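Local coordinates for protein methanogen homoaconitase large subunit (PDB 4KP2) that forms, with its small subunit, a [4Fe-4S] hydro-lyase that interconverts (R)-homocitrate and homoisocitrate through cis-homoaconitate, at residues Met22-Ile28 with Arg270-Asn274; Asn186-Asp191 with Ala422-Ile426. All blocks are in the same frame, centred on the assembly; numbering follows the deposited sequence.

Contact 1 of 2, residues Met22-Ile28 with Arg270-Asn274; sequences MTLVEKI and RITVN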
loop_
_atom_site.group_PDB
_atom_site.type_symbol
_atom_site.label_atom_id
_atom_site.label_comp_id
_atom_site.label_asym_id
_atom_site.label_seq_id
_atom_site.Cartn_x
_atom_site.Cartn_y
_atom_site.Cartn_z
ATOM N N MET A 22 -8.972 -37.917 -27.662
ATOM C CA MET A 22 -7.779 -37.379 -27.024
ATOM C C MET A 22 -8.043 -35.969 -26.511
ATOM O O MET A 22 -8.262 -35.044 -27.294
ATOM C CB MET A 22 -6.607 -37.378 -28.006
ATOM C CG MET A 22 -5.243 -37.295 -27.346
ATOM S SD MET A 22 -3.904 -37.452 -28.542
ATOM C CE MET A 22 -2.487 -37.517 -27.451
ATOM N N THR A 23 -8.023 -35.813 -25.192
ATOM C CA THR A 23 -8.301 -34.528 -24.564
ATOM C C THR A 23 -7.189 -33.524 -24.840
ATOM O O THR A 23 -6.132 -33.878 -25.364
ATOM C CB THR A 23 -8.482 -34.674 -23.044
ATOM O OG1 THR A 23 -7.250 -35.104 -22.451
ATOM C CG2 THR A 23 -9.570 -35.693 -22.734
ATOM N N LEU A 24 -7.439 -32.269 -24.486
ATOM C CA LEU A 24 -6.465 -31.205 -24.689
ATOM C C LEU A 24 -5.212 -31.450 -23.858
ATOM O O LEU A 24 -4.094 -31.310 -24.351
ATOM C CB LEU A 24 -7.075 -29.848 -24.338
ATOM C CG LEU A 24 -6.177 -28.626 -24.536
ATOM C CD1 LEU A 24 -5.647 -28.577 -25.959
ATOM C CD2 LEU A 24 -6.943 -27.359 -24.207
ATOM N N VAL A 25 -5.410 -31.819 -22.597
ATOM C CA VAL A 25 -4.304 -32.128 -21.698
ATOM C C VAL A 25 -3.453 -33.272 -22.245
ATOM O O VAL A 25 -2.224 -33.195 -22.248
ATOM C CB VAL A 25 -4.813 -32.485 -20.288
ATOM C CG1 VAL A 25 -3.703 -33.106 -19.455
ATOM C CG2 VAL A 25 -5.378 -31.250 -19.605
ATOM N N GLU A 26 -4.115 -34.323 -22.718
ATOM C CA GLU A 26 -3.421 -35.469 -23.295
ATOM C C GLU A 26 -2.605 -35.075 -24.522
ATOM O O GLU A 26 -1.515 -35.599 -24.743
ATOM C CB GLU A 26 -4.412 -36.576 -23.657
ATOM C CG GLU A 26 -4.947 -37.344 -22.463
ATOM C CD GLU A 26 -5.938 -38.420 -22.861
ATOM O OE1 GLU A 26 -6.359 -38.434 -24.036
ATOM O OE2 GLU A 26 -6.291 -39.252 -22.000
ATOM N N LYS A 27 -3.135 -34.149 -25.316
ATOM C CA LYS A 27 -2.434 -33.681 -26.505
ATOM C C LYS A 27 -1.249 -32.789 -26.153
ATOM O O LYS A 27 -0.213 -32.833 -26.817
ATOM C CB LYS A 27 -3.387 -32.941 -27.445
ATOM C CG LYS A 27 -4.306 -33.853 -28.236
ATOM C CD LYS A 27 -4.989 -33.097 -29.361
ATOM C CE LYS A 27 -5.767 -34.042 -30.260
ATOM N NZ LYS A 27 -6.348 -33.339 -31.435
ATOM N N ILE A 28 -1.406 -31.981 -25.111
ATOM C CA ILE A 28 -0.339 -31.090 -24.666
ATOM C C ILE A 28 0.835 -31.882 -24.097
ATOM O O ILE A 28 1.994 -31.608 -24.412
ATOM C CB ILE A 28 -0.845 -30.087 -23.609
ATOM C CG1 ILE A 28 -1.856 -29.122 -24.228
ATOM C CG2 ILE A 28 0.313 -29.304 -23.016
ATOM C CD1 ILE A 28 -2.526 -28.211 -23.219
ATOM N N ARG A 270 0.106 -25.211 -32.984
ATOM C CA ARG A 270 -1.222 -25.054 -32.401
ATOM C C ARG A 270 -1.890 -26.405 -32.165
ATOM O O ARG A 270 -1.864 -27.282 -33.027
ATOM C CB ARG A 270 -2.101 -24.180 -33.299
ATOM C CG ARG A 270 -3.529 -24.010 -32.801
ATOM C CD ARG A 270 -4.317 -23.056 -33.686
ATOM N NE ARG A 270 -5.711 -22.944 -33.266
ATOM C CZ ARG A 270 -6.597 -22.126 -33.822
ATOM N NH1 ARG A 270 -6.237 -21.336 -34.827
ATOM N NH2 ARG A 270 -7.844 -22.095 -33.373
ATOM N N ILE A 271 -2.486 -26.563 -30.986
ATOM C CA ILE A 271 -3.160 -27.804 -30.629
ATOM C C ILE A 271 -4.672 -27.614 -30.530
ATOM O O ILE A 271 -5.158 -26.828 -29.717
ATOM C CB ILE A 271 -2.628 -28.369 -29.302
ATOM C CG1 ILE A 271 -1.142 -28.713 -29.431
ATOM C CG2 ILE A 271 -3.426 -29.594 -28.888
ATOM C CD1 ILE A 271 -0.551 -29.350 -28.194
ATOM N N THR A 272 -5.408 -28.343 -31.362
ATOM C CA THR A 272 -6.860 -28.230 -31.409
ATOM C C THR A 272 -7.511 -29.546 -30.992
ATOM O O THR A 272 -6.919 -30.614 -31.144
ATOM C CB THR A 272 -7.334 -27.857 -32.825
ATOM O OG1 THR A 272 -6.434 -26.897 -33.394
ATOM C CG2 THR A 272 -8.740 -27.274 -32.792
ATOM N N VAL A 273 -8.729 -29.465 -30.466
ATOM C CA VAL A 273 -9.461 -30.648 -30.023
ATOM C C VAL A 273 -10.778 -30.808 -30.778
ATOM O O VAL A 273 -11.578 -29.876 -30.855
ATOM C CB VAL A 273 -9.763 -30.587 -28.513
ATOM C CG1 VAL A 273 -10.701 -31.714 -28.105
ATOM C CG2 VAL A 273 -8.473 -30.639 -27.713
ATOM N N ASN A 274 -10.996 -31.997 -31.331
ATOM C CA ASN A 274 -12.238 -32.308 -32.026
ATOM C C ASN A 274 -13.240 -32.970 -31.085
ATOM O O ASN A 274 -12.878 -33.824 -30.271
ATOM C CB ASN A 274 -11.955 -33.215 -33.225
ATOM C CG ASN A 274 -13.098 -33.246 -34.229
ATOM O OD1 ASN A 274 -14.267 -33.087 -33.873
ATOM N ND2 ASN A 274 -12.760 -33.462 -35.495
#
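I271 and V273, two alternate residues of an extended loop, press their side chains against the first turn of helix 24-33, while K27 reaches across to the backbone between them. The CG2 methyl of I271 meets two residues of the turn at once, lying 3.6 Å from K27 CB and 3.8 Å from L24 CD1. The end of its other branch reaches the helix backbone: CD1 of I271 comes within 3.9 Å of I28 CA and also touches the carbonyl oxygen of K27. V273 sends CG2 in at the helix start, 3.7 Å from L24 CB, and the two side chains cross at about a right angle. L24 CG stands anti to the backbone N (chi1 -178°), and CD1 from there faces the CG2 methyls of both I271 and V273. K27 slides past I271 in the reverse direction, its chain extended beyond CG, and NZ donates to T272 O at 2.8 Å, the C=O...NZ angle being 163°. This bond fastens the lysine's polar end over the apolar contact and satisfies a carbonyl of a loop residue whose CB is directed away from the helix. Within the helix start, T23 and E26 form a capping box: E26 N donates to T23 OG1 at 3.2 Å, and the return bond from T23 N to E26 OE1 is weak. The other carboxylate oxygen of E26 accepts from A39 N. On the loop side, V273 N donates to E243 OE1, just past strand 239-242. The contact thus ties the N-terminal helix to the connection between helix 260-267 and strand 282-286, with L24 and I28 also resting on V241 of strand 239-242, and L24 and V273 both touching E211 of strand 208-213.

Contact 2 of 2, residues Asn186-Asp191 with Ala422-Ile426; sequences NVSAKD and ASPKI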
loop_
_atom_site.group_PDB
_atom_site.type_symbol
_atom_site.label_atom_id
_atom_site.label_comp_id
_atom_site.label_asym_id
_atom_site.label_seq_id
_atom_site.Cartn_x
_atom_site.Cartn_y
_atom_site.Cartn_z
ATOM N N ASN A 186 -24.637 -8.939 -19.207
ATOM C CA ASN A 186 -24.768 -8.305 -17.901
ATOM C C ASN A 186 -23.908 -8.989 -16.847
ATOM O O ASN A 186 -23.677 -8.442 -15.770
ATOM C CB ASN A 186 -26.229 -8.276 -17.455
ATOM C CG ASN A 186 -27.068 -7.313 -18.272
ATOM O OD1 ASN A 186 -26.746 -7.009 -19.421
ATOM N ND2 ASN A 186 -28.150 -6.823 -17.678
ATOM N N VAL A 187 -23.434 -10.188 -17.167
ATOM C CA VAL A 187 -22.570 -10.931 -16.262
ATOM C C VAL A 187 -21.126 -10.906 -16.747
ATOM O O VAL A 187 -20.854 -10.577 -17.902
ATOM C CB VAL A 187 -23.031 -12.390 -16.114
ATOM C CG1 VAL A 187 -24.419 -12.443 -15.498
ATOM C CG2 VAL A 187 -23.011 -13.090 -17.463
ATOM N N SER A 188 -20.203 -11.254 -15.858
ATOM C CA SER A 188 -18.785 -11.256 -16.196
ATOM C C SER A 188 -18.200 -12.659 -16.114
ATOM O O SER A 188 -18.888 -13.611 -15.747
ATOM C CB SER A 188 -18.010 -10.317 -15.271
ATOM O OG SER A 188 -18.077 -10.761 -13.927
ATOM N N ALA A 189 -16.922 -12.774 -16.457
ATOM C CA ALA A 189 -16.224 -14.053 -16.423
ATOM C C ALA A 189 -16.164 -14.610 -15.005
ATOM O O ALA A 189 -16.167 -15.826 -14.806
ATOM C CB ALA A 189 -14.826 -13.906 -16.995
ATOM N N LYS A 190 -16.103 -13.714 -14.024
ATOM C CA LYS A 190 -16.133 -14.116 -12.623
ATOM C C LYS A 190 -17.502 -14.693 -12.281
ATOM O O LYS A 190 -17.600 -15.694 -11.571
ATOM C CB LYS A 190 -15.805 -12.932 -11.710
ATOM C CG LYS A 190 -16.053 -13.193 -10.230
ATOM C CD LYS A 190 -15.275 -14.404 -9.727
ATOM C CE LYS A 190 -13.783 -14.124 -9.653
ATOM N NZ LYS A 190 -13.470 -13.069 -8.647
ATOM N N ASP A 191 -18.553 -14.066 -12.798
ATOM C CA ASP A 191 -19.909 -14.564 -12.604
ATOM C C ASP A 191 -20.064 -15.928 -13.267
ATOM O O ASP A 191 -20.803 -16.786 -12.784
ATOM C CB ASP A 191 -20.934 -13.588 -13.181
ATOM C CG ASP A 191 -20.905 -12.237 -12.496
ATOM O OD1 ASP A 191 -21.478 -12.116 -11.392
ATOM O OD2 ASP A 191 -20.315 -11.294 -13.066
ATOM N N ALA A 422 -17.223 -11.863 -5.446
ATOM C CA ALA A 422 -18.032 -11.317 -6.530
ATOM C C ALA A 422 -17.177 -10.684 -7.623
ATOM O O ALA A 422 -15.949 -10.779 -7.603
ATOM C CB ALA A 422 -19.033 -10.306 -5.988
ATOM N N SER A 423 -17.842 -10.040 -8.576
ATOM C CA SER A 423 -17.164 -9.383 -9.686
ATOM C C SER A 423 -16.774 -7.959 -9.297
ATOM O O SER A 423 -17.358 -7.393 -8.372
ATOM C CB SER A 423 -18.074 -9.360 -10.917
ATOM O OG SER A 423 -19.212 -8.546 -10.699
ATOM N N PRO A 424 -15.776 -7.383 -9.990
ATOM C CA PRO A 424 -15.372 -5.992 -9.748
ATOM C C PRO A 424 -16.543 -5.026 -9.893
ATOM O O PRO A 424 -16.600 -4.019 -9.186
ATOM C CB PRO A 424 -14.352 -5.732 -10.855
ATOM C CG PRO A 424 -13.773 -7.061 -11.139
ATOM C CD PRO A 424 -14.891 -8.047 -10.964
ATOM N N LYS A 425 -17.457 -5.336 -10.807
ATOM C CA LYS A 425 -18.662 -4.539 -10.997
ATOM C C LYS A 425 -19.481 -4.479 -9.712
ATOM O O LYS A 425 -19.759 -3.397 -9.195
ATOM C CB LYS A 425 -19.510 -5.127 -12.122
ATOM C CG LYS A 425 -20.885 -4.497 -12.257
ATOM C CD LYS A 425 -21.737 -5.273 -13.246
ATOM C CE LYS A 425 -23.146 -4.711 -13.327
ATOM N NZ LYS A 425 -24.022 -5.549 -14.194
ATOM N N ILE A 426 -19.857 -5.648 -9.204
ATOM C CA ILE A 426 -20.641 -5.743 -7.980
ATOM C C ILE A 426 -19.854 -5.225 -6.779
ATOM O O ILE A 426 -20.416 -4.604 -5.877
ATOM C CB ILE A 426 -21.089 -7.197 -7.719
ATOM C CG1 ILE A 426 -21.838 -7.747 -8.934
ATOM C CG2 ILE A 426 -21.965 -7.281 -6.479
ATOM C CD1 ILE A 426 -22.324 -9.167 -8.759
#
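The backbones come closest at K190 and S423, CA atoms 5.7 Å apart, where the N-terminal ends of helices 189-200 and 424-433 meet, each with a serine at its N-cap. In this aconitase-family alpha/beta/alpha fold, helix 424-433 follows strand 418-421, an outermost strand of a parallel five-stranded sheet. S423 OG accepts a weak capping bond from I426 N; S188 turns OG toward S423 CB, 3.3 Å away. D191 OD2 accepts from S188 N at 2.8 Å; S188 OG also lies against it, at a distance so short that its exact value is doubtful. That carboxylate also lies beside the S423 side chain, and its OD1 accepts from Q294 N. A leucine in place of D191 would probably leave S188 N and Q294 N without their carboxylate acceptor. K190, bent at chi2, chi3 and chi4, folds along A422, with CG 3.6 Å from A422 O, and brings NZ to N325 OD1, T324 OG1 and T403 O. Its side chain lies about 9 Å from that of C323, a predicted ligand of the [4Fe-4S] cluster. K425 runs extended to a salt bridge with E293; its NZ also makes a weak bond to N186 O at 3.3 Å.

Contact 1 sets one helix start against a loop, contact 2 two helix starts against each other; they share no helix or strand, and their nearest atoms are about 17 Å apart. Contact 1 is partly buried and centred about 22 Å from the centre of the chain, away from the predicted cluster ligands; contact 2 is buried, about 15 Å from that centre and nearer those cysteines. Aliphatic packing dominates contact 1, where a single lysine-to-carbonyl bond crosses. Contact 2 has little apolar packing and many polar groups, much of their bonding going to residues outside the two segments. In sequence the pairs alternate, 186-191 falling between the halves of contact 1 and 270-274 between those of contact 2.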